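Local coordinates for protein ESXA (Geobacillus thermodenitrificans, PDB 3ZBH) that is of unknown function but, as a WXG100 (ESAT-6) family protein, is probably a substrate of type VII secretion, at residues B[11-25]-B[73-87]. Residues are numbered along the deposited sequence; the frame is centred on the assembly and turned at random. Where two conformers were deposited one is given.
Sequences PEELRGVARQYNVES and NEVGQQLHNSATILE. With ACT (acetate ion), chain N; PO4 (phosphate ion), chain J; ACT (acetate ion), chain I.
Segments 11-25 and 73-87, parts of helices 11-45 and 48-95, run antiparallel at 161°, their axes coming within 7.8 Å. They lie closest where A18 CA is 4.3 Å from G76 CA, and the P11 and A83 backbones meet almost as closely. G76 has no side chain, and A18 CB rests on its carbonyl oxygen. The same methyl sits over one face of the H80 ring, a CH-pi contact of 3.6 Å from A18 CB to the H80 ring centroid. L79 is a knob in the hole formed by L14, V17, A18 and Y21. L14 packs in return among L79, S82, A83 and L86. The two segments belong to the helical hairpin that characterises WXG100 proteins. The second subunit packs on this hairpin: its F54 touches V75, and its W46 NE1 hydrogen-bonds to S82 OG. V75 CG1, anti to its backbone N (chi1 173°), lies over the centre of the Y21 ring. On another side, the R15 chain runs straight out to a two-bond salt bridge: R15 NH1 donates to E87 OE2 at 3.1 Å and R15 NH2 to E87 OE1 at 3.0 Å. Both bonds are nearly straight, but the carboxylate is approached from above its plane. Water 1 joins R15 NE to H80 O. H80 NE2 and R19 NH1 both donate to one oxygen of an acetate, probably from the crystallisation liquor. A weak hydrogen bond runs from N22 ND2 to N73 OD1, and waters 2 and 3 also bridge these residues.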
loop_
_atom_site.group_PDB
_atom_site.type_symbol
_atom_site.label_atom_id
_atom_site.label_comp_id
_atom_site.label_asym_id
_atom_site.label_seq_id
_atom_site.Cartn_x
_atom_site.Cartn_y
_atom_site.Cartn_z
ATOM N N PRO B 11 -18.018 19.238 -10.354
ATOM C CA PRO B 11 -17.817 17.916 -10.946
ATOM C C PRO B 11 -16.339 17.600 -11.202
ATOM O O PRO B 11 -15.936 16.462 -10.986
ATOM C CB PRO B 11 -18.638 17.965 -12.246
ATOM C CG PRO B 11 -19.665 19.026 -12.009
ATOM C CD PRO B 11 -19.058 20.022 -11.052
ATOM N N GLU B 12 -15.547 18.577 -11.637
ATOM C CA GLU B 12 -14.112 18.319 -11.875
ATOM C C GLU B 12 -13.348 17.989 -10.593
ATOM O O GLU B 12 -12.458 17.149 -10.611
ATOM C CB GLU B 12 -13.416 19.460 -12.631
ATOM C CG GLU B 12 -11.932 19.174 -12.924
ATOM C CD GLU B 12 -11.690 17.800 -13.554
ATOM O OE1 GLU B 12 -12.442 17.429 -14.487
ATOM O OE2 GLU B 12 -10.747 17.081 -13.124
ATOM N N GLU B 13 -13.695 18.638 -9.483
ATOM C CA GLU B 13 -13.111 18.274 -8.192
ATOM C C GLU B 13 -13.387 16.822 -7.868
ATOM O O GLU B 13 -12.494 16.097 -7.455
ATOM C CB GLU B 13 -13.648 19.162 -7.062
ATOM C CG GLU B 13 -13.042 20.555 -7.078
ATOM C CD GLU B 13 -13.878 21.614 -6.358
ATOM O OE1 GLU B 13 -14.911 21.284 -5.752
ATOM O OE2 GLU B 13 -13.489 22.793 -6.417
ATOM N N LEU B 14 -14.645 16.410 -8.017
ATOM C CA LEU B 14 -15.037 15.029 -7.723
ATOM C C LEU B 14 -14.346 14.010 -8.624
ATOM O O LEU B 14 -13.940 12.948 -8.158
ATOM C CB LEU B 14 -16.555 14.870 -7.843
ATOM C CG LEU B 14 -17.312 15.127 -6.514
ATOM C CD1 LEU B 14 -17.062 16.512 -5.970
ATOM C CD2 LEU B 14 -18.815 14.937 -6.700
ATOM N N ARG B 15 -14.262 14.314 -9.918
ATOM C CA ARG B 15 -13.561 13.415 -10.848
ATOM C C ARG B 15 -12.078 13.313 -10.533
ATOM O O ARG B 15 -11.481 12.245 -10.669
ATOM C CB ARG B 15 -13.754 13.865 -12.286
ATOM C CG ARG B 15 -15.180 13.668 -12.735
ATOM C CD ARG B 15 -15.481 14.279 -14.089
ATOM N NE ARG B 15 -16.859 13.908 -14.426
ATOM C CZ ARG B 15 -17.755 14.735 -14.951
ATOM N NH1 ARG B 15 -17.422 15.995 -15.216
ATOM N NH2 ARG B 15 -18.969 14.286 -15.211
ATOM N N GLY B 16 -11.479 14.446 -10.187
ATOM C CA GLY B 16 -10.090 14.469 -9.690
ATOM C C GLY B 16 -9.857 13.503 -8.533
ATOM O O GLY B 16 -8.871 12.746 -8.507
ATOM N N VAL B 17 -10.743 13.552 -7.550
ATOM C CA VAL B 17 -10.633 12.675 -6.403
ATOM C C VAL B 17 -10.957 11.219 -6.784
ATOM O O VAL B 17 -10.306 10.300 -6.292
ATOM C CB VAL B 17 -11.498 13.162 -5.217
ATOM C CG1 VAL B 17 -11.334 12.193 -4.063
ATOM C CG2 VAL B 17 -11.024 14.567 -4.786
ATOM N N ALA B 18 -11.919 11.029 -7.681
ATOM C CA ALA B 18 -12.221 9.674 -8.173
ATOM C C ALA B 18 -10.971 9.053 -8.811
ATOM O O ALA B 18 -10.660 7.891 -8.582
ATOM C CB ALA B 18 -13.334 9.722 -9.190
ATOM N N ARG B 19 -10.255 9.845 -9.599
ATOM C CA ARG B 19 -9.039 9.334 -10.254
ATOM C C ARG B 19 -7.960 8.955 -9.258
ATOM O O ARG B 19 -7.268 7.965 -9.442
ATOM C CB ARG B 19 -8.524 10.313 -11.304
ATOM C CG ARG B 19 -9.310 10.239 -12.626
ATOM C CD ARG B 19 -8.597 10.974 -13.771
ATOM N NE ARG B 19 -8.396 12.398 -13.455
ATOM C CZ ARG B 19 -9.297 13.359 -13.659
ATOM N NH1 ARG B 19 -10.482 13.081 -14.198
ATOM N NH2 ARG B 19 -9.007 14.603 -13.327
ATOM N N GLN B 20 -7.839 9.697 -8.170
ATOM C CA GLN B 20 -6.911 9.336 -7.092
ATOM C C GLN B 20 -7.262 7.999 -6.477
ATOM O O GLN B 20 -6.376 7.155 -6.241
ATOM C CB GLN B 20 -6.927 10.378 -5.989
ATOM C CG GLN B 20 -6.432 11.753 -6.383
ATOM C CD GLN B 20 -6.316 12.612 -5.151
ATOM O OE1 GLN B 20 -5.262 12.653 -4.515
ATOM N NE2 GLN B 20 -7.414 13.232 -4.759
ATOM N N TYR B 21 -8.541 7.802 -6.167
ATOM C CA TYR B 21 -8.970 6.500 -5.646
ATOM C C TYR B 21 -8.649 5.326 -6.607
ATOM O O TYR B 21 -8.160 4.260 -6.166
ATOM C CB TYR B 21 -10.456 6.540 -5.261
ATOM C CG TYR B 21 -10.629 7.105 -3.865
ATOM C CD1 TYR B 21 -10.494 6.287 -2.758
ATOM C CD2 TYR B 21 -10.865 8.472 -3.658
ATOM C CE1 TYR B 21 -10.617 6.790 -1.475
ATOM C CE2 TYR B 21 -11.007 8.982 -2.378
ATOM C CZ TYR B 21 -10.889 8.135 -1.300
ATOM O OH TYR B 21 -10.988 8.622 -0.026
ATOM N N ASN B 22 -8.896 5.520 -7.903
ATOM C CA ASN B 22 -8.561 4.440 -8.864
ATOM C C ASN B 22 -7.067 4.247 -9.031
ATOM O O ASN B 22 -6.591 3.121 -9.127
ATOM C CB ASN B 22 -9.215 4.661 -10.220
ATOM C CG ASN B 22 -10.721 4.600 -10.155
ATOM O OD1 ASN B 22 -11.389 5.364 -10.839
ATOM N ND2 ASN B 22 -11.265 3.715 -9.330
ATOM N N VAL B 23 -6.318 5.344 -9.036
ATOM C CA VAL B 23 -4.866 5.239 -9.016
ATOM C C VAL B 23 -4.371 4.473 -7.778
ATOM O O VAL B 23 -3.521 3.561 -7.877
ATOM C CB VAL B 23 -4.197 6.652 -9.092
ATOM C CG1 VAL B 23 -2.718 6.578 -8.723
ATOM C CG2 VAL B 23 -4.415 7.270 -10.468
ATOM N N GLU B 24 -4.865 4.831 -6.602
ATOM C CA GLU B 24 -4.367 4.170 -5.399
ATOM C C GLU B 24 -4.795 2.701 -5.349
ATOM O O GLU B 24 -4.050 1.866 -4.845
ATOM C CB GLU B 24 -4.714 4.945 -4.106
ATOM C CG GLU B 24 -4.126 6.363 -3.999
ATOM C CD GLU B 24 -2.605 6.469 -4.237
ATOM O OE1 GLU B 24 -1.864 5.456 -4.231
ATOM O OE2 GLU B 24 -2.125 7.599 -4.449
ATOM N N SER B 25 -5.955 2.359 -5.922
ATOM C CA SER B 25 -6.317 0.960 -6.012
ATOM C C SER B 25 -5.244 0.190 -6.831
ATOM O O SER B 25 -4.807 -0.880 -6.405
ATOM C CB SER B 25 -7.686 0.756 -6.656
ATOM O OG SER B 25 -7.913 -0.641 -6.804
ATOM N N ASN B 73 -11.571 1.205 -5.348
ATOM C CA ASN B 73 -12.281 1.230 -6.656
ATOM C C ASN B 73 -13.783 1.522 -6.546
ATOM O O ASN B 73 -14.355 2.176 -7.419
ATOM C CB ASN B 73 -12.091 -0.099 -7.376
ATOM C CG ASN B 73 -10.779 -0.170 -8.113
ATOM O OD1 ASN B 73 -10.387 0.758 -8.835
ATOM N ND2 ASN B 73 -10.086 -1.261 -7.937
ATOM N N GLU B 74 -14.433 0.976 -5.523
ATOM C CA GLU B 74 -15.867 1.239 -5.311
ATOM C C GLU B 74 -16.085 2.727 -5.026
ATOM O O GLU B 74 -17.014 3.330 -5.557
ATOM C CB GLU B 74 -16.422 0.406 -4.152
ATOM C CG GLU B 74 -16.501 -1.060 -4.531
ATOM C CD GLU B 74 -17.058 -1.964 -3.455
ATOM O OE1 GLU B 74 -16.920 -1.684 -2.234
ATOM O OE2 GLU B 74 -17.593 -3.009 -3.863
ATOM N N VAL B 75 -15.226 3.307 -4.184
ATOM C CA VAL B 75 -15.262 4.771 -3.941
ATOM C C VAL B 75 -15.019 5.542 -5.234
ATOM O O VAL B 75 -15.721 6.494 -5.536
ATOM C CB VAL B 75 -14.236 5.197 -2.851
ATOM C CG1 VAL B 75 -14.153 6.744 -2.743
ATOM C CG2 VAL B 75 -14.620 4.604 -1.494
ATOM N N GLY B 76 -14.012 5.120 -6.013
ATOM C CA GLY B 76 -13.729 5.797 -7.263
ATOM C C GLY B 76 -14.942 5.788 -8.165
ATOM O O GLY B 76 -15.280 6.796 -8.796
ATOM N N GLN B 77 -15.595 4.628 -8.235
ATOM C CA GLN B 77 -16.740 4.514 -9.111
ATOM C C GLN B 77 -17.902 5.419 -8.631
ATOM O O GLN B 77 -18.559 6.087 -9.447
ATOM C CB GLN B 77 -17.209 3.058 -9.212
ATOM C CG GLN B 77 -18.454 2.910 -10.102
ATOM C CD GLN B 77 -18.167 3.342 -11.522
ATOM O OE1 GLN B 77 -17.332 2.729 -12.189
ATOM N NE2 GLN B 77 -18.821 4.412 -11.990
ATOM N N GLN B 78 -18.178 5.408 -7.336
ATOM C CA GLN B 78 -19.302 6.223 -6.791
ATOM C C GLN B 78 -19.035 7.738 -6.894
ATOM O O GLN B 78 -19.972 8.532 -7.042
ATOM C CB GLN B 78 -19.586 5.840 -5.334
ATOM C CG GLN B 78 -20.266 4.473 -5.146
ATOM C CD GLN B 78 -21.496 4.241 -6.052
ATOM O OE1 GLN B 78 -21.761 3.101 -6.421
ATOM N NE2 GLN B 78 -22.227 5.309 -6.428
ATOM N N LEU B 79 -17.765 8.131 -6.806
ATOM C CA LEU B 79 -17.368 9.539 -7.047
ATOM C C LEU B 79 -17.573 9.990 -8.483
ATOM O O LEU B 79 -18.012 11.105 -8.745
ATOM C CB LEU B 79 -15.913 9.781 -6.644
ATOM C CG LEU B 79 -15.691 9.873 -5.120
ATOM C CD1 LEU B 79 -14.217 9.778 -4.774
ATOM C CD2 LEU B 79 -16.285 11.175 -4.584
ATOM N N HIS B 80 -17.225 9.126 -9.424
ATOM C CA HIS B 80 -17.558 9.392 -10.809
ATOM C C HIS B 80 -19.052 9.507 -10.989
ATOM O O HIS B 80 -19.506 10.393 -11.705
ATOM C CB HIS B 80 -17.001 8.306 -11.731
ATOM C CG HIS B 80 -15.569 8.545 -12.139
ATOM N ND1 HIS B 80 -14.595 7.666 -11.887
ATOM C CD2 HIS B 80 -14.972 9.612 -12.805
ATOM C CE1 HIS B 80 -13.428 8.126 -12.380
ATOM N NE2 HIS B 80 -13.658 9.318 -12.935
ATOM N N ASN B 81 -19.819 8.616 -10.373
ATOM C CA ASN B 81 -21.292 8.709 -10.472
ATOM C C ASN B 81 -21.797 10.034 -9.899
ATOM O O ASN B 81 -22.671 10.674 -10.489
ATOM C CB ASN B 81 -21.998 7.568 -9.722
ATOM C CG ASN B 81 -21.836 6.234 -10.404
ATOM O OD1 ASN B 81 -21.375 6.166 -11.533
ATOM N ND2 ASN B 81 -22.173 5.166 -9.705
ATOM N N SER B 82 -21.249 10.417 -8.743
ATOM C CA SER B 82 -21.682 11.666 -8.086
ATOM C C SER B 82 -21.278 12.872 -8.914
ATOM O O SER B 82 -21.968 13.846 -8.942
ATOM C CB SER B 82 -21.063 11.828 -6.676
ATOM O OG SER B 82 -21.697 11.011 -5.745
ATOM N N ALA B 83 -20.127 12.809 -9.572
ATOM C CA ALA B 83 -19.685 13.924 -10.378
ATOM C C ALA B 83 -20.647 14.147 -11.574
ATOM O O ALA B 83 -20.983 15.284 -11.887
ATOM C CB ALA B 83 -18.234 13.722 -10.831
ATOM N N THR B 84 -21.133 13.064 -12.180
ATOM C CA THR B 84 -22.108 13.178 -13.259
ATOM C C THR B 84 -23.413 13.764 -12.757
ATOM O O THR B 84 -24.002 14.620 -13.427
ATOM C CB THR B 84 -22.356 11.834 -13.948
ATOM O OG1 THR B 84 -21.099 11.360 -14.408
ATOM C CG2 THR B 84 -23.349 11.967 -15.165
ATOM N N ILE B 85 -23.830 13.328 -11.569
ATOM C CA ILE B 85 -25.064 13.862 -10.940
ATOM C C ILE B 85 -24.935 15.338 -10.665
ATOM O O ILE B 85 -25.861 16.113 -10.938
ATOM C CB ILE B 85 -25.418 13.075 -9.673
ATOM C CG1 ILE B 85 -26.054 11.736 -10.112
ATOM C CG2 ILE B 85 -26.334 13.899 -8.738
ATOM C CD1 ILE B 85 -26.162 10.672 -9.015
ATOM N N LEU B 86 -23.776 15.729 -10.153
ATOM C CA LEU B 86 -23.526 17.148 -9.893
ATOM C C LEU B 86 -23.489 18.034 -11.153
ATOM O O LEU B 86 -24.078 19.119 -11.171
ATOM C CB LEU B 86 -22.253 17.322 -9.052
ATOM C CG LEU B 86 -21.891 18.735 -8.557
ATOM C CD1 LEU B 86 -22.997 19.319 -7.680
ATOM C CD2 LEU B 86 -20.603 18.617 -7.751
ATOM N N GLU B 87 -22.799 17.577 -12.191
ATOM C CA GLU B 87 -22.784 18.285 -13.484
ATOM C C GLU B 87 -24.201 18.480 -14.048
ATOM O O GLU B 87 -24.587 19.586 -14.517
ATOM C CB GLU B 87 -21.881 17.485 -14.442
ATOM C CG GLU B 87 -21.702 18.021 -15.853
ATOM C CD GLU B 87 -20.633 17.207 -16.555
ATOM O OE1 GLU B 87 -20.852 16.013 -16.829
ATOM O OE2 GLU B 87 -19.534 17.728 -16.740
HETATM C C ACT N . -12.820 10.649 -15.758
HETATM O O ACT N . -13.901 11.264 -15.918
HETATM O OXT ACT N . -12.044 10.911 -14.804
HETATM C CH3 ACT N . -12.446 9.554 -16.718
HETATM P P PO4 J . -6.643 15.027 -1.822
HETATM O O1 PO4 J . -7.758 14.093 -2.251
HETATM O O2 PO4 J . -7.018 15.723 -0.539
HETATM O O3 PO4 J . -6.451 16.061 -2.906
HETATM O O4 PO4 J . -5.371 14.237 -1.582
HETATM C C ACT I . -12.051 6.399 2.594
HETATM O O ACT I . -12.399 6.713 3.752
HETATM O OXT ACT I . -11.113 7.000 2.014
HETATM C CH3 ACT I . -12.770 5.260 1.917
HETATM O O HOH W 1 -17.738 11.222 -13.865
HETATM O O HOH W 2 -7.821 0.953 -10.344
HETATM O O HOH W 3 -13.498 2.495 -9.979
HETATM O O HOH W 4 -14.167 4.697 -11.658
#